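Local coordinates for class B carbapenemase GOB-18 (Elizabethkingia meningoseptica, PDB 5K0W), which is a dizinc metallo-beta-lactamase of subclass B3 that probably hydrolyses beta-lactam antibiotics, carbapenems among them, at residues F226-V238 / F262-E276. Numbering follows the deposited sequence.
Sequences FGVMKKLDFDIWV and FMDKQSYFQNLNDLE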
ATOM      1  N   PHE A 226       6.705  12.764  -8.377  1.00 12.77           N
ATOM      2  CA  PHE A 226       6.383  14.048  -7.742  1.00 12.27           C
ATOM      3  C   PHE A 226       5.504  14.906  -8.647  1.00 18.08           C
ATOM      4  O   PHE A 226       4.524  15.494  -8.172  1.00 18.68           O
ATOM      5  CB  PHE A 226       7.638  14.797  -7.257  1.00 13.42           C
ATOM      6  CG  PHE A 226       8.319  14.174  -6.046  1.00 14.31           C
ATOM      7  CD1 PHE A 226       7.712  14.197  -4.793  1.00 17.16           C
ATOM      8  CD2 PHE A 226       9.594  13.637  -6.143  1.00 14.77           C
ATOM      9  CE1 PHE A 226       8.355  13.647  -3.676  1.00 16.76           C
ATOM     10  CE2 PHE A 226      10.218  13.076  -5.032  1.00 16.97           C
ATOM     11  CZ  PHE A 226       9.597  13.087  -3.807  1.00 14.51           C
ATOM     12  N   GLY A 227       5.798  14.890  -9.946  1.00 15.61           N
ATOM     13  CA  GLY A 227       5.016  15.631 -10.928  1.00 15.86           C
ATOM     14  C   GLY A 227       3.566  15.186 -10.967  1.00 21.02           C
ATOM     15  O   GLY A 227       2.659  15.988 -10.752  1.00 20.63           O
ATOM     16  N   VAL A 228       3.345  13.898 -11.205  1.00 19.01           N
ATOM     17  CA  VAL A 228       2.026  13.270 -11.329  1.00 18.88           C
ATOM     18  C   VAL A 228       1.191  13.316 -10.012  1.00 19.91           C
ATOM     19  O   VAL A 228      -0.020  13.548 -10.058  1.00 17.33           O
ATOM     20  CB  VAL A 228       2.182  11.855 -11.980  1.00 24.23           C
ATOM     21  CG1 VAL A 228       2.926  10.879 -11.074  1.00 23.53           C
ATOM     22  CG2 VAL A 228       0.845  11.276 -12.432  1.00 25.04           C
ATOM     23  N   MET A 229       1.855  13.171  -8.848  1.00 17.16           N
ATOM     24  CA  MET A 229       1.183  13.196  -7.545  1.00 16.80           C
ATOM     25  C   MET A 229       0.636  14.580  -7.119  1.00 21.05           C
ATOM     26  O   MET A 229      -0.361  14.637  -6.398  1.00 20.72           O
ATOM     27  CB  MET A 229       2.029  12.525  -6.450  1.00 18.79           C
ATOM     28  CG  MET A 229       1.936  11.012  -6.458  1.00 22.52           C
ATOM     29  SD  MET A 229       2.943  10.171  -5.208  1.00 26.81           S
ATOM     30  CE  MET A 229       1.758   9.991  -3.867  1.00 22.81           C
ATOM     31  N   LYS A 230       1.276  15.674  -7.555  1.00 17.89           N
ATOM     32  CA  LYS A 230       0.857  17.059  -7.258  1.00 18.36           C
ATOM     33  C   LYS A 230      -0.397  17.469  -8.044  1.00 22.92           C
ATOM     34  O   LYS A 230      -1.091  18.403  -7.636  1.00 21.96           O
ATOM     35  CB  LYS A 230       1.994  18.049  -7.598  1.00 21.09           C
ATOM     36  CG  LYS A 230       3.050  18.216  -6.500  1.00 24.53           C
ATOM     37  CD  LYS A 230       4.348  18.851  -7.019  1.00 34.11           C
ATOM     38  CE  LYS A 230       4.354  20.366  -7.065  1.00 43.51           C
ATOM     39  NZ  LYS A 230       5.623  20.903  -7.636  1.00 51.39           N
ATOM     40  N   LYS A 231      -0.676  16.778  -9.174  1.00 21.05           N
ATOM     41  CA  LYS A 231      -1.810  17.061 -10.080  1.00 20.55           C
ATOM     42  C   LYS A 231      -3.030  16.150  -9.885  1.00 25.26           C
ATOM     43  O   LYS A 231      -3.956  16.192 -10.703  1.00 26.27           O
ATOM     44  CB  LYS A 231      -1.382  17.088 -11.576  1.00 21.22           C
ATOM     45  CG  LYS A 231       0.080  17.408 -11.891  1.00 25.96           C
ATOM     46  CD  LYS A 231       0.295  18.445 -13.008  1.00 34.75           C
ATOM     47  CE  LYS A 231       0.340  17.863 -14.404  1.00 32.14           C
ATOM     48  NZ  LYS A 231      -0.982  17.952 -15.091  1.00 38.02           N
ATOM     49  N   LEU A 232      -3.055  15.358  -8.799  1.00 21.08           N
ATOM     50  CA  LEU A 232      -4.167  14.444  -8.519  1.00 20.37           C
ATOM     51  C   LEU A 232      -5.351  15.177  -7.899  1.00 24.11           C
ATOM     52  O   LEU A 232      -5.165  16.115  -7.102  1.00 22.74           O
ATOM     53  CB  LEU A 232      -3.726  13.259  -7.609  1.00 20.25           C
ATOM     54  CG  LEU A 232      -2.683  12.272  -8.177  1.00 24.97           C
ATOM     55  CD1 LEU A 232      -2.145  11.363  -7.098  1.00 25.27           C
ATOM     56  CD2 LEU A 232      -3.244  11.451  -9.342  1.00 26.68           C
ATOM     57  N   ASP A 233      -6.574  14.739  -8.278  1.00 21.28           N
ATOM     58  CA  ASP A 233      -7.851  15.255  -7.744  1.00 21.58           C
ATOM     59  C   ASP A 233      -8.556  14.125  -6.989  1.00 23.33           C
ATOM     60  O   ASP A 233      -8.755  13.030  -7.533  1.00 23.97           O
ATOM     61  CB  ASP A 233      -8.790  15.810  -8.830  1.00 23.93           C
ATOM     62  CG  ASP A 233      -8.177  16.637  -9.922  1.00 40.02           C
ATOM     63  OD1 ASP A 233      -7.629  17.720  -9.609  1.00 42.23           O
ATOM     64  OD2 ASP A 233      -8.259  16.212 -11.095  1.00 47.67           O
ATOM     65  N   PHE A 234      -8.906  14.380  -5.725  1.00 16.59           N
ATOM     66  CA  PHE A 234      -9.511  13.389  -4.819  1.00 14.71           C
ATOM     67  C   PHE A 234     -10.286  14.105  -3.717  1.00 16.96           C
ATOM     68  O   PHE A 234     -10.034  15.282  -3.457  1.00 15.24           O
ATOM     69  CB  PHE A 234      -8.399  12.506  -4.173  1.00 15.65           C
ATOM     70  CG  PHE A 234      -7.346  13.271  -3.406  1.00 16.17           C
ATOM     71  CD1 PHE A 234      -7.507  13.545  -2.051  1.00 18.97           C
ATOM     72  CD2 PHE A 234      -6.193  13.719  -4.037  1.00 17.26           C
ATOM     73  CE1 PHE A 234      -6.564  14.300  -1.357  1.00 19.48           C
ATOM     74  CE2 PHE A 234      -5.231  14.445  -3.328  1.00 19.51           C
ATOM     75  CZ  PHE A 234      -5.423  14.722  -1.993  1.00 17.48           C
ATOM     76  N   ASP A 235     -11.173  13.387  -3.025  1.00 14.44           N
ATOM     77  CA  ASP A 235     -11.923  13.944  -1.900  1.00 15.07           C
ATOM     78  C   ASP A 235     -11.247  13.502  -0.629  1.00 22.84           C
ATOM     79  O   ASP A 235     -11.005  14.317   0.259  1.00 23.08           O
ATOM     80  CB  ASP A 235     -13.389  13.487  -1.932  1.00 16.25           C
ATOM     81  CG  ASP A 235     -14.176  14.100  -3.081  1.00 24.16           C
ATOM     82  OD1 ASP A 235     -13.985  15.308  -3.352  1.00 23.88           O
ATOM     83  OD2 ASP A 235     -15.005  13.376  -3.698  1.00 27.74           O
ATOM     84  N   ILE A 236     -10.889  12.204  -0.576  1.00 22.29           N
ATOM     85  CA  ILE A 236     -10.250  11.559   0.565  1.00 22.97           C
ATOM     86  C   ILE A 236      -8.904  10.965   0.199  1.00 26.67           C
ATOM     87  O   ILE A 236      -8.764  10.399  -0.885  1.00 26.30           O
ATOM     88  CB  ILE A 236     -11.223  10.514   1.168  1.00 26.50           C
ATOM     89  CG1 ILE A 236     -12.326  11.225   1.957  1.00 27.57           C
ATOM     90  CG2 ILE A 236     -10.507   9.449   2.033  1.00 27.40           C
ATOM     91  CD1 ILE A 236     -13.445  10.373   2.396  1.00 37.94           C
ATOM     92  N   TRP A 237      -7.926  11.069   1.120  1.00 22.67           N
ATOM     93  CA  TRP A 237      -6.607  10.466   0.953  1.00 21.54           C
ATOM     94  C   TRP A 237      -6.164   9.700   2.203  1.00 25.86           C
ATOM     95  O   TRP A 237      -6.453  10.107   3.328  1.00 26.64           O
ATOM     96  CB  TRP A 237      -5.562  11.495   0.505  1.00 19.62           C
ATOM     97  CG  TRP A 237      -4.903  12.243   1.621  1.00 19.97           C
ATOM     98  CD1 TRP A 237      -5.388  13.331   2.281  1.00 23.03           C
ATOM     99  CD2 TRP A 237      -3.632  11.947   2.214  1.00 19.38           C
ATOM    100  NE1 TRP A 237      -4.501  13.726   3.262  1.00 22.39           N
ATOM    101  CE2 TRP A 237      -3.420  12.886   3.248  1.00 23.55           C
ATOM    102  CE3 TRP A 237      -2.651  10.967   1.980  1.00 20.02           C
ATOM    103  CZ2 TRP A 237      -2.257  12.890   4.028  1.00 22.90           C
ATOM    104  CZ3 TRP A 237      -1.518  10.954   2.770  1.00 20.76           C
ATOM    105  CH2 TRP A 237      -1.314  11.919   3.763  1.00 21.58           C
ATOM    106  N   VAL A 238      -5.484   8.577   1.988  1.00 21.27           N
ATOM    107  CA  VAL A 238      -4.885   7.684   2.994  1.00 19.62           C
ATOM    108  C   VAL A 238      -3.549   7.222   2.410  1.00 22.82           C
ATOM    109  O   VAL A 238      -3.275   7.536   1.248  1.00 22.75           O
ATOM    110  CB  VAL A 238      -5.797   6.495   3.422  1.00 22.72           C
ATOM    111  CG1 VAL A 238      -6.988   6.971   4.232  1.00 22.18           C
ATOM    112  CG2 VAL A 238      -6.250   5.658   2.235  1.00 22.44           C
ATOM    113  N   PHE A 262     -10.287  12.454   6.862  1.00 21.61           N
ATOM    114  CA  PHE A 262      -9.411  12.106   5.752  1.00 22.39           C
ATOM    115  C   PHE A 262      -9.578  12.988   4.512  1.00 27.08           C
ATOM    116  O   PHE A 262      -9.157  12.623   3.410  1.00 26.40           O
ATOM    117  CB  PHE A 262      -9.504  10.590   5.464  1.00 24.56           C
ATOM    118  CG  PHE A 262      -9.488   9.784   6.740  1.00 26.24           C
ATOM    119  CD1 PHE A 262      -8.330   9.691   7.512  1.00 28.93           C
ATOM    120  CD2 PHE A 262     -10.652   9.193   7.221  1.00 28.60           C
ATOM    121  CE1 PHE A 262      -8.328   8.996   8.726  1.00 29.47           C
ATOM    122  CE2 PHE A 262     -10.647   8.482   8.427  1.00 31.34           C
ATOM    123  CZ  PHE A 262      -9.483   8.384   9.165  1.00 29.31           C
ATOM    124  N   MET A 263     -10.125  14.193   4.726  1.00 24.71           N
ATOM    125  CA  MET A 263     -10.367  15.196   3.690  1.00 23.99           C
ATOM    126  C   MET A 263      -9.418  16.378   3.857  1.00 28.17           C
ATOM    127  O   MET A 263      -9.706  17.480   3.387  1.00 29.43           O
ATOM    128  CB  MET A 263     -11.820  15.661   3.746  1.00 26.28           C
ATOM    129  CG  MET A 263     -12.784  14.589   3.368  1.00 30.36           C
ATOM    130  SD  MET A 263     -14.455  15.227   3.277  1.00 35.59           S
ATOM    131  CE  MET A 263     -15.240  13.865   2.524  1.00 32.59           C
ATOM    132  N   ASP A 264      -8.275  16.147   4.517  1.00 22.58           N
ATOM    133  CA  ASP A 264      -7.286  17.181   4.748  1.00 21.40           C
ATOM    134  C   ASP A 264      -6.324  17.201   3.564  1.00 24.20           C
ATOM    135  O   ASP A 264      -5.160  16.781   3.671  1.00 23.62           O
ATOM    136  CB  ASP A 264      -6.589  16.995   6.116  1.00 23.15           C
ATOM    137  CG  ASP A 264      -5.908  15.648   6.352  1.00 29.32           C
ATOM    138  OD1 ASP A 264      -6.371  14.634   5.777  1.00 26.20           O
ATOM    139  OD2 ASP A 264      -4.930  15.605   7.147  1.00 35.75           O
ATOM    140  N   LYS A 265      -6.850  17.652   2.406  1.00 20.09           N
ATOM    141  CA  LYS A 265      -6.123  17.758   1.138  1.00 20.33           C
ATOM    142  C   LYS A 265      -4.819  18.540   1.269  1.00 25.83           C
ATOM    143  O   LYS A 265      -3.806  18.092   0.747  1.00 25.54           O
ATOM    144  CB  LYS A 265      -7.004  18.366   0.039  1.00 23.17           C
ATOM    145  CG  LYS A 265      -8.136  17.480  -0.427  1.00 43.94           C
ATOM    146  CD  LYS A 265      -8.512  17.811  -1.865  1.00 52.19           C
ATOM    147  CE  LYS A 265      -9.958  18.213  -1.987  1.00 64.58           C
ATOM    148  NZ  LYS A 265     -10.398  18.246  -3.409  1.00 72.28           N
ATOM    149  N   GLN A 266      -4.826  19.684   1.985  1.00 24.73           N
ATOM    150  CA  GLN A 266      -3.616  20.495   2.149  1.00 25.20           C
ATOM    151  C   GLN A 266      -2.461  19.784   2.836  1.00 30.63           C
ATOM    152  O   GLN A 266      -1.310  20.050   2.489  1.00 31.62           O
ATOM    153  CB  GLN A 266      -3.901  21.894   2.710  1.00 26.58           C
ATOM    154  CG  GLN A 266      -4.497  22.869   1.676  1.00 52.77           C
ATOM    155  CD  GLN A 266      -3.868  22.782   0.291  1.00 81.23           C
ATOM    156  OE1 GLN A 266      -2.675  23.039   0.092  1.00 77.12           O
ATOM    157  NE2 GLN A 266      -4.666  22.394  -0.698  1.00 77.04           N
ATOM    158  N   SER A 267      -2.763  18.825   3.736  1.00 26.55           N
ATOM    159  CA  SER A 267      -1.753  18.001   4.414  1.00 25.77           C
ATOM    160  C   SER A 267      -1.102  17.003   3.441  1.00 28.78           C
ATOM    161  O   SER A 267       0.077  16.681   3.603  1.00 29.77           O
ATOM    162  CB  SER A 267      -2.356  17.252   5.592  1.00 28.67           C
ATOM    163  OG  SER A 267      -1.328  16.545   6.267  1.00 38.99           O
ATOM    164  N   TYR A 268      -1.860  16.517   2.436  1.00 22.63           N
ATOM    165  CA  TYR A 268      -1.325  15.620   1.413  1.00 20.87           C
ATOM    166  C   TYR A 268      -0.287  16.387   0.599  1.00 23.46           C
ATOM    167  O   TYR A 268       0.789  15.856   0.357  1.00 25.22           O
ATOM    168  CB  TYR A 268      -2.433  15.085   0.494  1.00 21.23           C
ATOM    169  CG  TYR A 268      -1.911  14.500  -0.795  1.00 22.67           C
ATOM    170  CD1 TYR A 268      -1.283  13.259  -0.816  1.00 24.73           C
ATOM    171  CD2 TYR A 268      -1.999  15.208  -1.993  1.00 23.34           C
ATOM    172  CE1 TYR A 268      -0.786  12.721  -1.999  1.00 24.42           C
ATOM    173  CE2 TYR A 268      -1.492  14.684  -3.180  1.00 24.01           C
ATOM    174  CZ  TYR A 268      -0.893  13.436  -3.177  1.00 27.91           C
ATOM    175  OH  TYR A 268      -0.392  12.912  -4.338  1.00 26.87           O
ATOM    176  N   PHE A 269      -0.600  17.637   0.193  1.00 16.52           N
ATOM    177  CA  PHE A 269       0.305  18.468  -0.591  1.00 13.48           C
ATOM    178  C   PHE A 269       1.514  18.962   0.192  1.00 20.43           C
ATOM    179  O   PHE A 269       2.601  19.063  -0.375  1.00 19.63           O
ATOM    180  CB  PHE A 269      -0.442  19.596  -1.311  1.00 12.75           C
ATOM    181  CG  PHE A 269      -1.444  19.065  -2.306  1.00 12.06           C
ATOM    182  CD1 PHE A 269      -1.024  18.468  -3.496  1.00 12.52           C
ATOM    183  CD2 PHE A 269      -2.809  19.130  -2.044  1.00 13.22           C
ATOM    184  CE1 PHE A 269      -1.948  17.968  -4.414  1.00 12.63           C
ATOM    185  CE2 PHE A 269      -3.738  18.615  -2.961  1.00 15.34           C
ATOM    186  CZ  PHE A 269      -3.299  18.036  -4.139  1.00 12.77           C
ATOM    187  N   GLN A 270       1.344  19.222   1.494  1.00 20.69           N
ATOM    188  CA  GLN A 270       2.440  19.653   2.369  1.00 22.00           C
ATOM    189  C   GLN A 270       3.457  18.526   2.547  1.00 27.76           C
ATOM    190  O   GLN A 270       4.648  18.771   2.372  1.00 27.10           O
ATOM    191  CB  GLN A 270       1.911  20.161   3.717  1.00 23.69           C
ATOM    192  CG  GLN A 270       1.426  21.607   3.616  1.00 54.46           C
ATOM    193  CD  GLN A 270       0.637  22.081   4.811  1.00 83.26           C
ATOM    194  OE1 GLN A 270      -0.449  21.561   5.133  1.00 77.35           O
ATOM    195  NE2 GLN A 270       1.125  23.146   5.435  1.00 79.66           N
ATOM    196  N   ASN A 271       2.981  17.287   2.808  1.00 25.72           N
ATOM    197  CA  ASN A 271       3.814  16.091   2.955  1.00 26.22           C
ATOM    198  C   ASN A 271       4.490  15.759   1.649  1.00 30.32           C
ATOM    199  O   ASN A 271       5.654  15.378   1.664  1.00 31.69           O
ATOM    200  CB  ASN A 271       2.989  14.880   3.416  1.00 29.24           C
ATOM    201  CG  ASN A 271       2.503  14.968   4.832  1.00 44.25           C
ATOM    202  OD1 ASN A 271       3.201  15.449   5.730  1.00 34.75           O
ATOM    203  ND2 ASN A 271       1.298  14.479   5.063  1.00 39.14           N
ATOM    204  N   LEU A 272       3.773  15.910   0.517  1.00 24.60           N
ATOM    205  CA  LEU A 272       4.306  15.643  -0.815  1.00 23.33           C
ATOM    206  C   LEU A 272       5.447  16.602  -1.140  1.00 30.20           C
ATOM    207  O   LEU A 272       6.483  16.161  -1.634  1.00 31.93           O
ATOM    208  CB  LEU A 272       3.188  15.742  -1.855  1.00 22.27           C
ATOM    209  CG  LEU A 272       3.444  15.187  -3.239  1.00 25.91           C
ATOM    210  CD1 LEU A 272       3.764  13.682  -3.197  1.00 26.03           C
ATOM    211  CD2 LEU A 272       2.249  15.402  -4.098  1.00 27.36           C
ATOM    212  N   ASN A 273       5.272  17.895  -0.827  1.00 26.47           N
ATOM    213  CA  ASN A 273       6.268  18.940  -1.056  1.00 26.40           C
ATOM    214  C   ASN A 273       7.493  18.737  -0.151  1.00 28.95           C
ATOM    215  O   ASN A 273       8.611  18.996  -0.588  1.00 27.92           O
ATOM    216  CB  ASN A 273       5.631  20.336  -0.875  1.00 29.51           C
ATOM    217  CG  ASN A 273       6.585  21.503  -0.942  1.00 50.65           C
ATOM    218  OD1 ASN A 273       6.756  22.249   0.030  1.00 41.57           O
ATOM    219  ND2 ASN A 273       7.242  21.675  -2.080  1.00 45.31           N
ATOM    220  N   ASP A 274       7.287  18.239   1.089  1.00 24.77           N
ATOM    221  CA  ASP A 274       8.389  17.961   2.009  1.00 24.00           C
ATOM    222  C   ASP A 274       9.223  16.797   1.511  1.00 25.48           C
ATOM    223  O   ASP A 274      10.436  16.794   1.702  1.00 25.88           O
ATOM    224  CB  ASP A 274       7.894  17.731   3.441  1.00 26.42           C
ATOM    225  CG  ASP A 274       7.344  18.979   4.109  1.00 46.28           C
ATOM    226  OD1 ASP A 274       7.929  20.075   3.907  1.00 49.08           O
ATOM    227  OD2 ASP A 274       6.329  18.863   4.839  1.00 55.19           O
ATOM    228  N   LEU A 275       8.579  15.842   0.818  1.00 19.52           N
ATOM    229  CA  LEU A 275       9.232  14.688   0.221  1.00 17.81           C
ATOM    230  C   LEU A 275      10.017  15.103  -1.047  1.00 24.08           C
ATOM    231  O   LEU A 275      11.105  14.561  -1.294  1.00 24.80           O
ATOM    232  CB  LEU A 275       8.217  13.572  -0.045  1.00 16.66           C
ATOM    233  CG  LEU A 275       7.754  12.791   1.196  1.00 19.68           C
ATOM    234  CD1 LEU A 275       6.473  12.040   0.935  1.00 18.44           C
ATOM    235  CD2 LEU A 275       8.803  11.822   1.671  1.00 22.45           C
ATOM    236  N   GLU A 276       9.505  16.090  -1.816  1.00 21.23           N
ATOM    237  CA  GLU A 276      10.177  16.613  -3.018  1.00 21.47           C
ATOM    238  C   GLU A 276      11.362  17.466  -2.597  1.00 29.66           C
ATOM    239  O   GLU A 276      12.433  17.326  -3.193  1.00 30.68           O
ATOM    240  CB  GLU A 276       9.211  17.403  -3.886  1.00 22.78           C
ATOM    241  CG  GLU A 276       9.681  17.632  -5.309  1.00 35.77           C
ATOM    242  CD  GLU A 276       8.862  18.686  -6.021  1.00 59.39           C
ATOM    243  OE1 GLU A 276       7.774  18.343  -6.535  1.00 57.89           O
ATOM    244  OE2 GLU A 276       9.261  19.872  -5.983  1.00 60.70           O
TER
HETATM  245  O   HOH W   1      -6.103  11.932   5.268  1.00 24.49           O
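Y268 reaches from helix 265-276 between F234 and W237, a worked example of how one aromatic residue can tie a terminal helix to the body of a fold. The edge of F234 is set against the face of Y268, an edge-to-face pair with planes at 85° and CZ of F234 3.5 Å from CD2 of Y268. W237 meets the same residue nearer its backbone: CB of Y268 sits over one face of the indole, 3.6 Å from the centroid of its five-membered ring, while the six-membered ring of W237 and the ring of Y268 meet obliquely. The first torsion of Y268 (chi1 163°) turns CG away from the backbone N and carries the hydroxyl past both neighbours to M229 of helix 226-230, where OH donates to O of M229 at 2.7 Å, from above the carbonyl plane.

The indole is anchored on its polar side too. NE1 of W237 donates to O of D264 at 3.2 Å and more weakly to OD1 of D264, whose carboxylate also pairs with K250; a water links OD1 to O of W237. K265 runs alongside F234 in the opposite direction, its CD over the ring face and NZ donating to O of F234 at 3.0 Å.

Farther along, E276 lays its CA over the face of F226, 3.7 Å from the ring centroid, and its OE1 forms a salt bridge with NZ of K230 at 3.5 Å. CD2 of L272 packs against the backbone of M229. A backbone bond from N of W237 to O of F262 fastens the opposite end.

Helix 265-276 runs nearly antiparallel to helix 226-230 and packs beside strand 236-239, the outermost of its sheet, paired in parallel with strand 192-198, within the metallo-beta-lactamase fold.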